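Local coordinates for protein type I modular polyketide synthase (Streptomyces albus subsp. albus, PDB 6IYT) that probably loads an ethylmalonyl extender unit from coenzyme A for salinomycin assembly, as the acyltransferase domain of a polyketide synthase module, at residues F388-E393 against E414-G419; G119-V124 against V205-V210; S115-K120 against R441-D446; F123-Q128 against V392-H397; N282-V287 against S405-D410. All blocks are in the same frame, centred on the assembly; numbering follows the deposited sequence.

Interaction 1: residues F388-E393 against E414-G419; sequences FDVFVE and EVLAQG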
# COMPACT_ATOMS: atom_id res chain seq x y z
N PHE A 388 -17.35 -3.88 -0.80
CA PHE A 388 -15.91 -3.91 -1.18
C PHE A 388 -15.30 -5.26 -0.82
O PHE A 388 -15.42 -5.72 0.31
CB PHE A 388 -15.13 -2.77 -0.49
CG PHE A 388 -15.47 -1.40 -0.99
CD1 PHE A 388 -16.63 -0.76 -0.59
CD2 PHE A 388 -14.67 -0.78 -1.95
CE1 PHE A 388 -16.94 0.50 -1.06
CE2 PHE A 388 -14.97 0.46 -2.42
CZ PHE A 388 -16.14 1.09 -2.01
N ASP A 389 -14.69 -5.93 -1.80
CA ASP A 389 -13.89 -7.11 -1.47
C ASP A 389 -12.50 -7.13 -2.10
O ASP A 389 -11.82 -8.13 -2.03
CB ASP A 389 -14.66 -8.42 -1.79
CG ASP A 389 -14.90 -8.63 -3.28
OD1 ASP A 389 -14.53 -7.72 -4.09
OD2 ASP A 389 -15.56 -9.64 -3.65
N VAL A 390 -12.03 -5.99 -2.60
CA VAL A 390 -10.68 -5.90 -3.09
C VAL A 390 -10.07 -4.70 -2.41
O VAL A 390 -10.50 -3.57 -2.64
CB VAL A 390 -10.61 -5.70 -4.65
CG1 VAL A 390 -9.16 -5.52 -5.11
CG2 VAL A 390 -11.24 -6.90 -5.39
N PHE A 391 -9.03 -4.96 -1.63
CA PHE A 391 -8.36 -3.92 -0.87
C PHE A 391 -6.94 -3.90 -1.34
O PHE A 391 -6.23 -4.89 -1.16
CB PHE A 391 -8.35 -4.26 0.63
CG PHE A 391 -9.72 -4.17 1.29
CD1 PHE A 391 -10.70 -5.11 1.04
CD2 PHE A 391 -9.99 -3.20 2.24
CE1 PHE A 391 -11.91 -5.08 1.71
CE2 PHE A 391 -11.26 -3.08 2.79
CZ PHE A 391 -12.22 -4.03 2.52
N VAL A 392 -6.52 -2.80 -1.94
CA VAL A 392 -5.16 -2.73 -2.48
C VAL A 392 -4.37 -1.76 -1.64
O VAL A 392 -4.72 -0.58 -1.55
CB VAL A 392 -5.18 -2.25 -3.95
CG1 VAL A 392 -3.76 -1.98 -4.46
CG2 VAL A 392 -5.92 -3.23 -4.82
N GLU A 393 -3.36 -2.25 -0.93
CA GLU A 393 -2.54 -1.38 -0.11
C GLU A 393 -1.41 -0.81 -0.96
O GLU A 393 -0.53 -1.52 -1.40
CB GLU A 393 -2.04 -2.09 1.16
CG GLU A 393 -1.29 -1.15 2.11
CD GLU A 393 -0.64 -1.86 3.26
OE1 GLU A 393 -1.34 -2.64 3.94
OE2 GLU A 393 0.57 -1.58 3.54
N GLU A 414 -15.09 -13.34 2.72
CA GLU A 414 -13.78 -13.43 2.06
C GLU A 414 -13.50 -12.17 1.29
O GLU A 414 -14.32 -11.74 0.48
CB GLU A 414 -13.77 -14.59 1.08
CG GLU A 414 -13.10 -15.85 1.61
CD GLU A 414 -12.31 -16.57 0.54
OE1 GLU A 414 -12.44 -16.21 -0.65
OE2 GLU A 414 -11.53 -17.48 0.90
N VAL A 415 -12.31 -11.59 1.49
CA VAL A 415 -11.86 -10.46 0.66
C VAL A 415 -10.42 -10.67 0.20
O VAL A 415 -9.74 -11.57 0.70
CB VAL A 415 -11.92 -9.12 1.45
CG1 VAL A 415 -13.30 -8.91 2.05
CG2 VAL A 415 -10.86 -9.10 2.55
N LEU A 416 -9.99 -9.91 -0.82
CA LEU A 416 -8.57 -9.88 -1.21
C LEU A 416 -7.90 -8.68 -0.57
O LEU A 416 -8.40 -7.56 -0.67
CB LEU A 416 -8.44 -9.80 -2.72
CG LEU A 416 -7.03 -9.53 -3.25
CD1 LEU A 416 -6.12 -10.71 -3.05
CD2 LEU A 416 -7.11 -9.16 -4.72
N ALA A 417 -6.84 -8.95 0.17
CA ALA A 417 -6.03 -7.90 0.77
C ALA A 417 -4.63 -7.98 0.21
O ALA A 417 -3.90 -8.95 0.45
CB ALA A 417 -6.01 -8.06 2.28
N GLN A 418 -4.32 -7.06 -0.68
CA GLN A 418 -3.19 -7.20 -1.56
C GLN A 418 -2.27 -6.01 -1.34
O GLN A 418 -2.70 -4.90 -1.42
CB GLN A 418 -3.68 -7.19 -3.00
CG GLN A 418 -2.58 -7.26 -3.99
CD GLN A 418 -1.85 -8.53 -3.90
OE1 GLN A 418 -2.47 -9.59 -3.94
NE2 GLN A 418 -0.54 -8.46 -3.67
N GLY A 419 -1.00 -6.29 -1.07
CA GLY A 419 0.04 -5.24 -1.03
C GLY A 419 0.62 -4.94 -2.41
O GLY A 419 0.25 -5.57 -3.40
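The ring of Phe391 has the carbonyl oxygen of Leu416 at its edge, near the ring plane, with CD1 of Phe391 3.8 Å from Leu416 O. Val415 approaches the same ring obliquely, its CB lying 4.0 Å from CE1 of Phe391. CG of Phe391 stands beside its own backbone N (chi1 -70°), which swings the ring toward Val415. Val390 and Leu416 run side by side in the same direction and touch through their methyls, CG1 of Val390 to CD2 of Leu416, at 4.2 Å. Between these two layers of side chains the strands pair in parallel, with Val390 opposite Leu416, Phe391 opposite Ala417 and Val392 opposite Gln418. Four backbone bonds hold the register: Leu416 N to Asp389 O, Phe391 N to Leu416 O, Gln418 N to Phe391 O at 2.9 Å, and Glu393 N to Gln418 O at 2.8 Å. The amide of Gln418, its chain bent at chi2, curls forward: NE2 donates to Gly419 O just past the strand and also bonds to Glu437 OE1. The carboxylate of Asp389 turns to the backbone N-H groups of Ser118 and Gly119. The pair forms the two strands of a beta-alpha-beta unit whose crossover is helix 401-411; Ile404, Ser405 and Ser408 of that helix pack on the Phe391, Val415 and Ala417 face together with Leu383 and Ile384 of helix 376-385, while strand 120-125 borders 388-393 on its other edge.

Interaction 2: residues G119-V124 against V205-V210; sequences GKTVFV and VPDAVV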
# COMPACT_ATOMS: atom_id res chain seq x y z
N GLY A 119 -16.58 -7.80 -6.06
CA GLY A 119 -17.10 -6.54 -5.50
C GLY A 119 -16.26 -5.34 -5.89
O GLY A 119 -15.50 -5.38 -6.87
N LYS A 120 -16.39 -4.28 -5.11
CA LYS A 120 -15.71 -3.03 -5.37
C LYS A 120 -14.28 -3.04 -4.81
O LYS A 120 -13.95 -3.84 -3.93
CB LYS A 120 -16.51 -1.90 -4.80
CG LYS A 120 -17.84 -1.71 -5.52
CD LYS A 120 -18.85 -0.99 -4.64
CE LYS A 120 -18.63 0.49 -4.66
NZ LYS A 120 -19.89 1.23 -4.36
N THR A 121 -13.50 -2.08 -5.28
CA THR A 121 -12.06 -1.97 -4.97
C THR A 121 -11.82 -0.71 -4.20
O THR A 121 -12.31 0.37 -4.58
CB THR A 121 -11.22 -1.90 -6.27
OG1 THR A 121 -11.33 -3.13 -7.00
CG2 THR A 121 -9.78 -1.62 -5.95
N VAL A 122 -11.15 -0.84 -3.05
CA VAL A 122 -10.72 0.31 -2.29
C VAL A 122 -9.21 0.33 -2.17
O VAL A 122 -8.59 -0.71 -1.99
CB VAL A 122 -11.37 0.32 -0.89
CG1 VAL A 122 -11.13 -1.00 -0.16
CG2 VAL A 122 -10.88 1.47 -0.08
N PHE A 123 -8.61 1.51 -2.39
CA PHE A 123 -7.18 1.67 -2.15
C PHE A 123 -6.92 2.13 -0.74
O PHE A 123 -7.59 3.08 -0.23
CB PHE A 123 -6.55 2.64 -3.13
CG PHE A 123 -6.17 2.01 -4.45
CD1 PHE A 123 -6.99 1.07 -5.06
CD2 PHE A 123 -5.00 2.34 -5.07
CE1 PHE A 123 -6.61 0.46 -6.25
CE2 PHE A 123 -4.63 1.74 -6.28
CZ PHE A 123 -5.45 0.81 -6.86
N VAL A 124 -5.92 1.50 -0.14
CA VAL A 124 -5.58 1.64 1.27
C VAL A 124 -4.19 2.30 1.35
O VAL A 124 -3.23 1.82 0.79
CB VAL A 124 -5.52 0.28 1.97
CG1 VAL A 124 -5.13 0.43 3.43
CG2 VAL A 124 -6.84 -0.45 1.82
N VAL A 205 -8.14 0.44 -10.36
CA VAL A 205 -8.37 1.79 -9.84
C VAL A 205 -9.33 1.76 -8.67
O VAL A 205 -10.20 0.88 -8.57
CB VAL A 205 -8.93 2.76 -10.94
CG1 VAL A 205 -7.89 3.00 -12.03
CG2 VAL A 205 -10.22 2.24 -11.54
N PRO A 206 -9.23 2.75 -7.78
CA PRO A 206 -10.11 2.77 -6.59
C PRO A 206 -11.52 3.24 -6.91
O PRO A 206 -11.69 4.12 -7.77
CB PRO A 206 -9.43 3.78 -5.67
CG PRO A 206 -8.69 4.67 -6.59
CD PRO A 206 -8.17 3.75 -7.67
N ASP A 207 -12.50 2.54 -6.34
CA ASP A 207 -13.88 3.04 -6.25
C ASP A 207 -14.06 3.89 -5.00
O ASP A 207 -15.06 4.64 -4.86
CB ASP A 207 -14.87 1.85 -6.22
CG ASP A 207 -14.78 0.97 -7.47
OD1 ASP A 207 -14.84 1.53 -8.58
OD2 ASP A 207 -14.61 -0.28 -7.35
N ALA A 208 -13.13 3.74 -4.08
CA ALA A 208 -13.07 4.53 -2.86
C ALA A 208 -11.63 4.50 -2.36
O ALA A 208 -10.86 3.61 -2.74
CB ALA A 208 -13.98 3.97 -1.81
N VAL A 209 -11.31 5.36 -1.40
CA VAL A 209 -9.99 5.34 -0.77
C VAL A 209 -10.13 5.40 0.74
O VAL A 209 -11.15 5.84 1.25
CB VAL A 209 -9.12 6.52 -1.20
CG1 VAL A 209 -8.85 6.48 -2.70
CG2 VAL A 209 -9.75 7.84 -0.78
N VAL A 210 -9.16 4.78 1.44
CA VAL A 210 -9.09 4.83 2.92
C VAL A 210 -7.65 4.99 3.32
O VAL A 210 -6.76 4.34 2.77
CB VAL A 210 -9.64 3.57 3.58
CG1 VAL A 210 -9.71 3.75 5.08
CG2 VAL A 210 -11.00 3.23 3.04
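Strand 120-124 meets strand 208-210 at the outer side of the four-stranded parallel sheet of the acyltransferase core, the two axes running 33° apart. Backbone hydrogen bonds supply the regular part of the pairing. Phe123 bonds in both directions, its N donating to Ala208 O at 3.1 Å and its O accepting from Val210 N at 2.9 Å, so that Phe123 lies opposite Val209. Nearer the start of the strands the pattern gives way to a mixed grip on Thr121: Asp207 N donates to Thr121 O, while the side chain of Asp207 takes the place that a backbone carbonyl would hold in a regular ladder.

Apolar packing occupies both faces of the pair. On one, Val122 CG2 lies 3.6 Å from Val210 CG2 and also leans on Ala208 CB; Val210 is covered further by Val379 and Leu383 of helix 376-385. On the other, the Phe123 ring receives Pro206 in a CH-pi contact, CD sitting over the ring centre 3.9 Å from the centroid, while the proline CB is 3.7 Å from Phe123 CD1. Beyond its last residues here strand 208-210 leads into a GxSxG pattern, Gly211, Ser213 and Gly215, consistent with the nucleophile elbow of acyltransferases.

The charged ends of Lys120 and Asp207 do not meet, Lys120 NZ lying 6.3 Å from Asp207 OD2. That oxygen instead receives Thr121 N at 3.0 Å, on the anti side of the carboxylate and 17° out of its plane.

Interaction 3: residues S115-K120 against R441-D446; sequences SSVSGK and RGVALD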
# COMPACT_ATOMS: atom_id res chain seq x y z
N SER A 115 -10.30 -17.66 -9.08
CA SER A 115 -11.03 -16.40 -9.12
C SER A 115 -12.21 -16.43 -8.14
O SER A 115 -12.95 -17.44 -8.07
CB SER A 115 -11.51 -16.09 -10.52
OG SER A 115 -12.13 -14.84 -10.59
N SER A 116 -12.27 -15.42 -7.27
CA SER A 116 -13.25 -15.41 -6.17
C SER A 116 -13.86 -14.04 -5.89
O SER A 116 -14.95 -13.98 -5.33
CB SER A 116 -12.63 -15.95 -4.89
OG SER A 116 -11.59 -15.10 -4.42
N VAL A 117 -13.12 -12.94 -6.11
CA VAL A 117 -13.68 -11.59 -5.82
C VAL A 117 -14.72 -11.14 -6.84
O VAL A 117 -14.68 -11.54 -7.99
CB VAL A 117 -12.59 -10.51 -5.74
CG1 VAL A 117 -11.58 -10.87 -4.69
CG2 VAL A 117 -11.94 -10.29 -7.09
N SER A 118 -15.68 -10.34 -6.40
CA SER A 118 -16.74 -9.88 -7.31
C SER A 118 -17.27 -8.48 -6.97
O SER A 118 -18.21 -7.98 -7.62
CB SER A 118 -17.91 -10.89 -7.32
OG SER A 118 -18.44 -11.08 -6.02
N GLY A 119 -16.58 -7.80 -6.06
CA GLY A 119 -17.10 -6.54 -5.50
C GLY A 119 -16.26 -5.34 -5.89
O GLY A 119 -15.50 -5.38 -6.87
N LYS A 120 -16.39 -4.28 -5.11
CA LYS A 120 -15.71 -3.03 -5.37
C LYS A 120 -14.28 -3.04 -4.81
O LYS A 120 -13.95 -3.84 -3.93
CB LYS A 120 -16.51 -1.90 -4.80
CG LYS A 120 -17.84 -1.71 -5.52
CD LYS A 120 -18.85 -0.99 -4.64
CE LYS A 120 -18.63 0.49 -4.66
NZ LYS A 120 -19.89 1.23 -4.36
N ARG A 441 -6.79 -14.20 -8.10
CA ARG A 441 -7.97 -14.19 -7.20
C ARG A 441 -9.17 -13.48 -7.82
O ARG A 441 -10.20 -13.32 -7.15
CB ARG A 441 -7.64 -13.53 -5.86
CG ARG A 441 -6.61 -14.27 -5.03
CD ARG A 441 -7.22 -15.26 -4.06
NE ARG A 441 -8.39 -14.73 -3.35
CZ ARG A 441 -8.34 -14.09 -2.18
NH1 ARG A 441 -7.19 -13.76 -1.63
NH2 ARG A 441 -9.46 -13.64 -1.66
N GLY A 442 -9.05 -13.02 -9.06
CA GLY A 442 -10.23 -12.59 -9.83
C GLY A 442 -10.27 -11.12 -10.18
O GLY A 442 -11.25 -10.63 -10.76
N VAL A 443 -9.22 -10.39 -9.83
CA VAL A 443 -9.17 -8.99 -10.11
C VAL A 443 -8.96 -8.82 -11.61
O VAL A 443 -8.02 -9.40 -12.18
CB VAL A 443 -8.03 -8.28 -9.34
CG1 VAL A 443 -7.83 -6.86 -9.85
CG2 VAL A 443 -8.32 -8.26 -7.85
N ALA A 444 -9.82 -8.04 -12.23
CA ALA A 444 -9.64 -7.68 -13.64
C ALA A 444 -8.35 -6.88 -13.77
O ALA A 444 -8.22 -5.83 -13.20
CB ALA A 444 -10.82 -6.85 -14.12
N LEU A 445 -7.47 -7.33 -14.65
CA LEU A 445 -6.16 -6.70 -14.79
C LEU A 445 -5.65 -6.79 -16.23
O LEU A 445 -5.69 -7.85 -16.84
CB LEU A 445 -5.16 -7.39 -13.84
CG LEU A 445 -3.90 -6.59 -13.50
CD1 LEU A 445 -3.47 -6.86 -12.04
CD2 LEU A 445 -2.77 -6.94 -14.47
N ASP A 446 -5.19 -5.67 -16.78
CA ASP A 446 -4.88 -5.60 -18.20
C ASP A 446 -3.44 -5.96 -18.44
O ASP A 446 -2.56 -5.09 -18.47
CB ASP A 446 -5.20 -4.22 -18.75
CG ASP A 446 -4.82 -4.09 -20.18
OD1 ASP A 446 -4.58 -5.13 -20.83
OD2 ASP A 446 -4.59 -2.94 -20.61
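Arg441 O takes two backbone N-H groups from consecutive residues, Ser116 N at 3.0 Å and Val117 N at 3.1 Å. The two approach differently: Val117 N comes nearly head-on to the carbonyl, whereas Ser116 N stands above the carbonyl plane, 62° out of it. Alongside, Arg441 NE makes a weak hydrogen bond to Ser116 OG at 3.4 Å, the hydroxyl lying at the guanidinium edge. Val117 presses CG2 against the backbone of Gly442, 3.6 Å from its C atom, and brushes Val443 CG2. Ser115 OG lies against Gly442 CA. Gly442, the first residue past helix 428-439 to leave helical backbone angles, closes it in a Schellman motif, with positive phi (115°) and two bonds back into the last turn; with no side chain at Gly442, Ser115 and Val117 lie directly against its backbone. The bends of Arg441 at chi2 and chi3 bring the guanidinium edge to Ser116 OG, and its NH2 bonds to Val415 O. Farther out, Asp389 of strand 388-393 holds the next turn of the 115-120 loop, and Val443 packs on Leu416 and Val390 of the parallel sheet.

Interaction 4: residues F123-Q128 against V392-H397; sequences FVFPGQ and VESSAH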
# COMPACT_ATOMS: atom_id res chain seq x y z
N PHE A 123 -8.61 1.51 -2.39
CA PHE A 123 -7.18 1.67 -2.15
C PHE A 123 -6.92 2.13 -0.74
O PHE A 123 -7.59 3.08 -0.23
CB PHE A 123 -6.55 2.64 -3.13
CG PHE A 123 -6.17 2.01 -4.45
CD1 PHE A 123 -6.99 1.07 -5.06
CD2 PHE A 123 -5.00 2.34 -5.07
CE1 PHE A 123 -6.61 0.46 -6.25
CE2 PHE A 123 -4.63 1.74 -6.28
CZ PHE A 123 -5.45 0.81 -6.86
N VAL A 124 -5.92 1.50 -0.14
CA VAL A 124 -5.58 1.64 1.27
C VAL A 124 -4.19 2.30 1.35
O VAL A 124 -3.23 1.82 0.79
CB VAL A 124 -5.52 0.28 1.97
CG1 VAL A 124 -5.13 0.43 3.43
CG2 VAL A 124 -6.84 -0.45 1.82
N PHE A 125 -4.10 3.35 2.15
CA PHE A 125 -2.88 4.14 2.28
C PHE A 125 -2.48 4.20 3.74
O PHE A 125 -3.12 4.90 4.55
CB PHE A 125 -3.15 5.56 1.77
CG PHE A 125 -3.49 5.62 0.32
CD1 PHE A 125 -4.81 5.46 -0.11
CD2 PHE A 125 -2.48 5.70 -0.65
CE1 PHE A 125 -5.12 5.48 -1.47
CE2 PHE A 125 -2.78 5.69 -2.00
CZ PHE A 125 -4.09 5.53 -2.41
N PRO A 126 -1.51 3.37 4.14
CA PRO A 126 -1.13 3.32 5.56
C PRO A 126 -0.31 4.52 6.02
O PRO A 126 0.07 5.38 5.22
CB PRO A 126 -0.29 2.04 5.66
CG PRO A 126 0.17 1.74 4.27
CD PRO A 126 -0.75 2.44 3.30
N GLY A 127 -0.01 4.55 7.29
CA GLY A 127 0.91 5.57 7.84
C GLY A 127 2.32 5.02 7.94
O GLY A 127 2.79 4.29 7.05
N GLN A 128 3.02 5.36 9.00
CA GLN A 128 4.40 4.94 9.14
C GLN A 128 4.45 3.46 9.46
O GLN A 128 3.48 2.89 9.97
CB GLN A 128 5.13 5.76 10.20
CG GLN A 128 5.97 6.85 9.61
CD GLN A 128 6.40 7.88 10.63
OE1 GLN A 128 7.33 7.65 11.42
NE2 GLN A 128 5.71 8.98 10.64
N VAL A 392 -6.52 -2.80 -1.94
CA VAL A 392 -5.16 -2.73 -2.48
C VAL A 392 -4.37 -1.76 -1.64
O VAL A 392 -4.72 -0.58 -1.55
CB VAL A 392 -5.18 -2.25 -3.95
CG1 VAL A 392 -3.76 -1.98 -4.46
CG2 VAL A 392 -5.92 -3.23 -4.82
N GLU A 393 -3.36 -2.25 -0.93
CA GLU A 393 -2.54 -1.38 -0.11
C GLU A 393 -1.41 -0.81 -0.96
O GLU A 393 -0.53 -1.52 -1.40
CB GLU A 393 -2.04 -2.09 1.16
CG GLU A 393 -1.29 -1.15 2.11
CD GLU A 393 -0.64 -1.86 3.26
OE1 GLU A 393 -1.34 -2.64 3.94
OE2 GLU A 393 0.57 -1.58 3.54
N SER A 394 -1.50 0.49 -1.21
CA SER A 394 -0.61 1.20 -2.11
C SER A 394 0.67 1.65 -1.38
O SER A 394 0.89 2.86 -1.18
CB SER A 394 -1.35 2.41 -2.69
OG SER A 394 -0.63 3.02 -3.75
N SER A 395 1.47 0.68 -0.95
CA SER A 395 2.57 0.94 -0.02
C SER A 395 3.84 0.13 -0.36
O SER A 395 3.79 -0.79 -1.13
CB SER A 395 2.14 0.57 1.39
OG SER A 395 2.01 -0.81 1.52
N ALA A 396 4.96 0.55 0.23
CA ALA A 396 6.25 -0.09 0.02
C ALA A 396 6.37 -1.43 0.77
O ALA A 396 7.22 -2.22 0.46
CB ALA A 396 7.35 0.86 0.48
N HIS A 397 5.48 -1.68 1.73
CA HIS A 397 5.54 -2.91 2.57
C HIS A 397 4.23 -3.07 3.28
O HIS A 397 3.69 -2.08 3.75
CB HIS A 397 6.68 -2.81 3.60
CG HIS A 397 6.80 -4.02 4.48
ND1 HIS A 397 7.32 -5.20 4.04
CD2 HIS A 397 6.43 -4.23 5.77
CE1 HIS A 397 7.22 -6.12 4.99
NE2 HIS A 397 6.67 -5.56 6.04
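Glu393 CG stands opposite the backbone N (chi1 -174°) and the chain continues extended, carrying the carboxylate past Pro126, whose CG lies 3.4 Å from OE2. Ser395 OG, set between its own N and carbonyl carbon (chi1 70°), donates to that same OE2 at 2.6 Å, on the anti side of the carboxylate. Ser395 CB meanwhile rests 3.7 Å from Pro126 CG, so the proline ring lies against the hydrogen-bonded Glu393-Ser395 pair. On the opposite face of the pair of strands, Val392 CB sits over one face of the Phe123 ring, offset toward its rim, 4.1 Å from the centroid. Ser394 CB touches Phe125 CE2 at 3.6 Å, and its OG bonds to Met192 O of helix 181-200. Two backbone bonds bind the central parallel strands: Val124 N to Val392 O at 2.8 Å and Ser394 N to Val124 O at 3.0 Å. Past these the strand 388-393 turns off through an inverse gamma turn centred on Ser394. Val399 N and Leu400 N donate to the two carboxylate oxygens of Glu393, OE2 and OE1 respectively. With three donors gripping it in a fully buried contact, the carboxylate is probably ionised and fixes the chain leading toward helix 401-411.

Interaction 5: residues N282-V287 against S405-D410; sequences NGPRSV and SETSDD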
# COMPACT_ATOMS: atom_id res chain seq x y z
N ASN A 282 -6.66 -1.65 14.34
CA ASN A 282 -6.37 -2.10 12.99
C ASN A 282 -7.02 -3.41 12.64
O ASN A 282 -7.19 -3.75 11.44
CB ASN A 282 -4.88 -2.22 12.78
CG ASN A 282 -4.22 -0.88 12.64
OD1 ASN A 282 -4.89 0.16 12.62
ND2 ASN A 282 -2.89 -0.88 12.74
N GLY A 283 -7.29 -4.21 13.66
CA GLY A 283 -8.08 -5.43 13.49
C GLY A 283 -8.43 -6.00 14.84
O GLY A 283 -8.05 -5.43 15.87
N PRO A 284 -9.11 -7.17 14.85
CA PRO A 284 -9.66 -7.66 16.13
C PRO A 284 -8.56 -7.98 17.12
O PRO A 284 -8.78 -7.91 18.34
CB PRO A 284 -10.40 -8.94 15.74
CG PRO A 284 -10.51 -8.95 14.27
CD PRO A 284 -9.74 -7.80 13.69
N ARG A 285 -7.34 -8.20 16.60
CA ARG A 285 -6.23 -8.55 17.45
C ARG A 285 -5.00 -7.75 17.08
O ARG A 285 -3.88 -8.18 17.30
CB ARG A 285 -5.93 -10.05 17.35
CG ARG A 285 -7.09 -10.92 17.81
CD ARG A 285 -6.64 -11.98 18.79
NE ARG A 285 -7.54 -13.12 18.81
CZ ARG A 285 -8.76 -13.12 19.36
NH1 ARG A 285 -9.52 -14.20 19.26
NH2 ARG A 285 -9.19 -12.06 20.01
N SER A 286 -5.23 -6.52 16.66
CA SER A 286 -4.15 -5.69 16.22
C SER A 286 -4.46 -4.22 16.54
O SER A 286 -5.37 -3.64 15.96
CB SER A 286 -3.98 -5.86 14.70
OG SER A 286 -3.10 -4.89 14.23
N VAL A 287 -3.68 -3.63 17.44
CA VAL A 287 -3.85 -2.20 17.82
C VAL A 287 -2.51 -1.51 17.88
O VAL A 287 -1.47 -2.15 17.68
CB VAL A 287 -4.57 -2.02 19.20
CG1 VAL A 287 -5.90 -2.77 19.23
CG2 VAL A 287 -3.66 -2.45 20.34
N SER A 405 -7.53 -8.82 6.53
CA SER A 405 -7.93 -10.25 6.48
C SER A 405 -8.52 -10.71 7.81
O SER A 405 -9.57 -11.36 7.85
CB SER A 405 -6.73 -11.13 6.12
OG SER A 405 -6.17 -10.69 4.92
N GLU A 406 -7.85 -10.36 8.90
CA GLU A 406 -8.33 -10.73 10.28
C GLU A 406 -9.75 -10.18 10.55
O GLU A 406 -10.62 -10.88 11.12
CB GLU A 406 -7.37 -10.15 11.31
CG GLU A 406 -6.48 -11.17 12.01
CD GLU A 406 -5.97 -10.66 13.35
OE1 GLU A 406 -6.41 -9.57 13.81
OE2 GLU A 406 -5.09 -11.33 13.94
N THR A 407 -9.98 -8.94 10.17
CA THR A 407 -11.31 -8.34 10.28
C THR A 407 -12.33 -9.05 9.39
O THR A 407 -13.44 -9.34 9.82
CB THR A 407 -11.27 -6.84 9.92
OG1 THR A 407 -10.34 -6.16 10.77
CG2 THR A 407 -12.63 -6.21 10.02
N SER A 408 -11.96 -9.30 8.13
CA SER A 408 -12.87 -10.01 7.22
C SER A 408 -13.25 -11.41 7.79
O SER A 408 -14.40 -11.82 7.70
CB SER A 408 -12.28 -10.15 5.83
OG SER A 408 -11.33 -11.19 5.78
N ASP A 409 -12.31 -12.07 8.43
CA ASP A 409 -12.57 -13.38 9.07
C ASP A 409 -13.58 -13.25 10.21
O ASP A 409 -14.49 -14.06 10.35
CB ASP A 409 -11.28 -13.99 9.58
CG ASP A 409 -10.38 -14.48 8.48
OD1 ASP A 409 -10.84 -14.55 7.31
OD2 ASP A 409 -9.19 -14.72 8.76
N ASP A 410 -13.48 -12.17 10.95
CA ASP A 410 -14.40 -11.89 12.05
C ASP A 410 -15.81 -11.58 11.54
O ASP A 410 -16.79 -12.04 12.11
CB ASP A 410 -13.84 -10.73 12.88
CG ASP A 410 -14.57 -10.53 14.20
OD1 ASP A 410 -14.56 -11.47 15.03
OD2 ASP A 410 -14.96 -9.37 14.50
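A classic beta bulge, in which Asn282 and Gly283 both face Ser286, lies at the base of the hairpin tip between strands 276-283 and 286-291, and this tip leans on helix 401-411. Ser286 O accepts from both Asn282 N and Gly283 N, while Ser286 N donates back to Gly283 O. The bulged turn presents Pro284 to the helix. Its ring packs against the helix over Glu406, Thr407 and Asp410: CG lies 3.7 Å from Glu406 O and 4.0 Å from Asp410 CB, one turn on, and CD lies 3.4 Å from Thr407 OG1. The Pro284 and Thr407 side chains cross at about a right angle. Thr407 OG1, beside its own backbone N (chi1 -58°), also lies 3.6 Å from Gly283 CA, but its hydrogen bond goes back along the helix to Gly403 O. Asp410 likewise has its polar partner outside the tip, a salt bridge from OD2 to Arg381 of helix 376-385. Glu406 supplies the polar link. Its extended chain reaches across the tip, and both carboxylate oxygens lie against the CB of Arg285, whose guanidinium turns elsewhere and makes no salt bridge to it. The contact thus docks the mixed five-stranded sheet of the smaller lobe on a helix flanking the parallel sheet. Arg285 N donates to Glu406 OE1 at 3.2 Å on the syn side of the carboxylate, with a bent N-H...O angle of 137°.

In the fold
From the N terminus, residues 115-120 open interaction 3, which closes only at 441-446 and so encloses the paths of interactions 1, 4 and 5, tying the loop before the parallel sheet to the loop that follows helix 428-439. Strand 120-125 starts two further closures: interaction 2 ends first, at 205-210, and interaction 4 later, at 392-397. Between them they set 120-125 in the middle, with 208-211 and 388-393 as neighbours; interaction 1 then adds 416-418 beyond 388-393. Interaction 5 begins at the 282-287 hairpin of the mixed sheet and crosses interactions 1 and 4 in sequence, bringing the second sheet against helix 401-411, the connection between the strands of interaction 1.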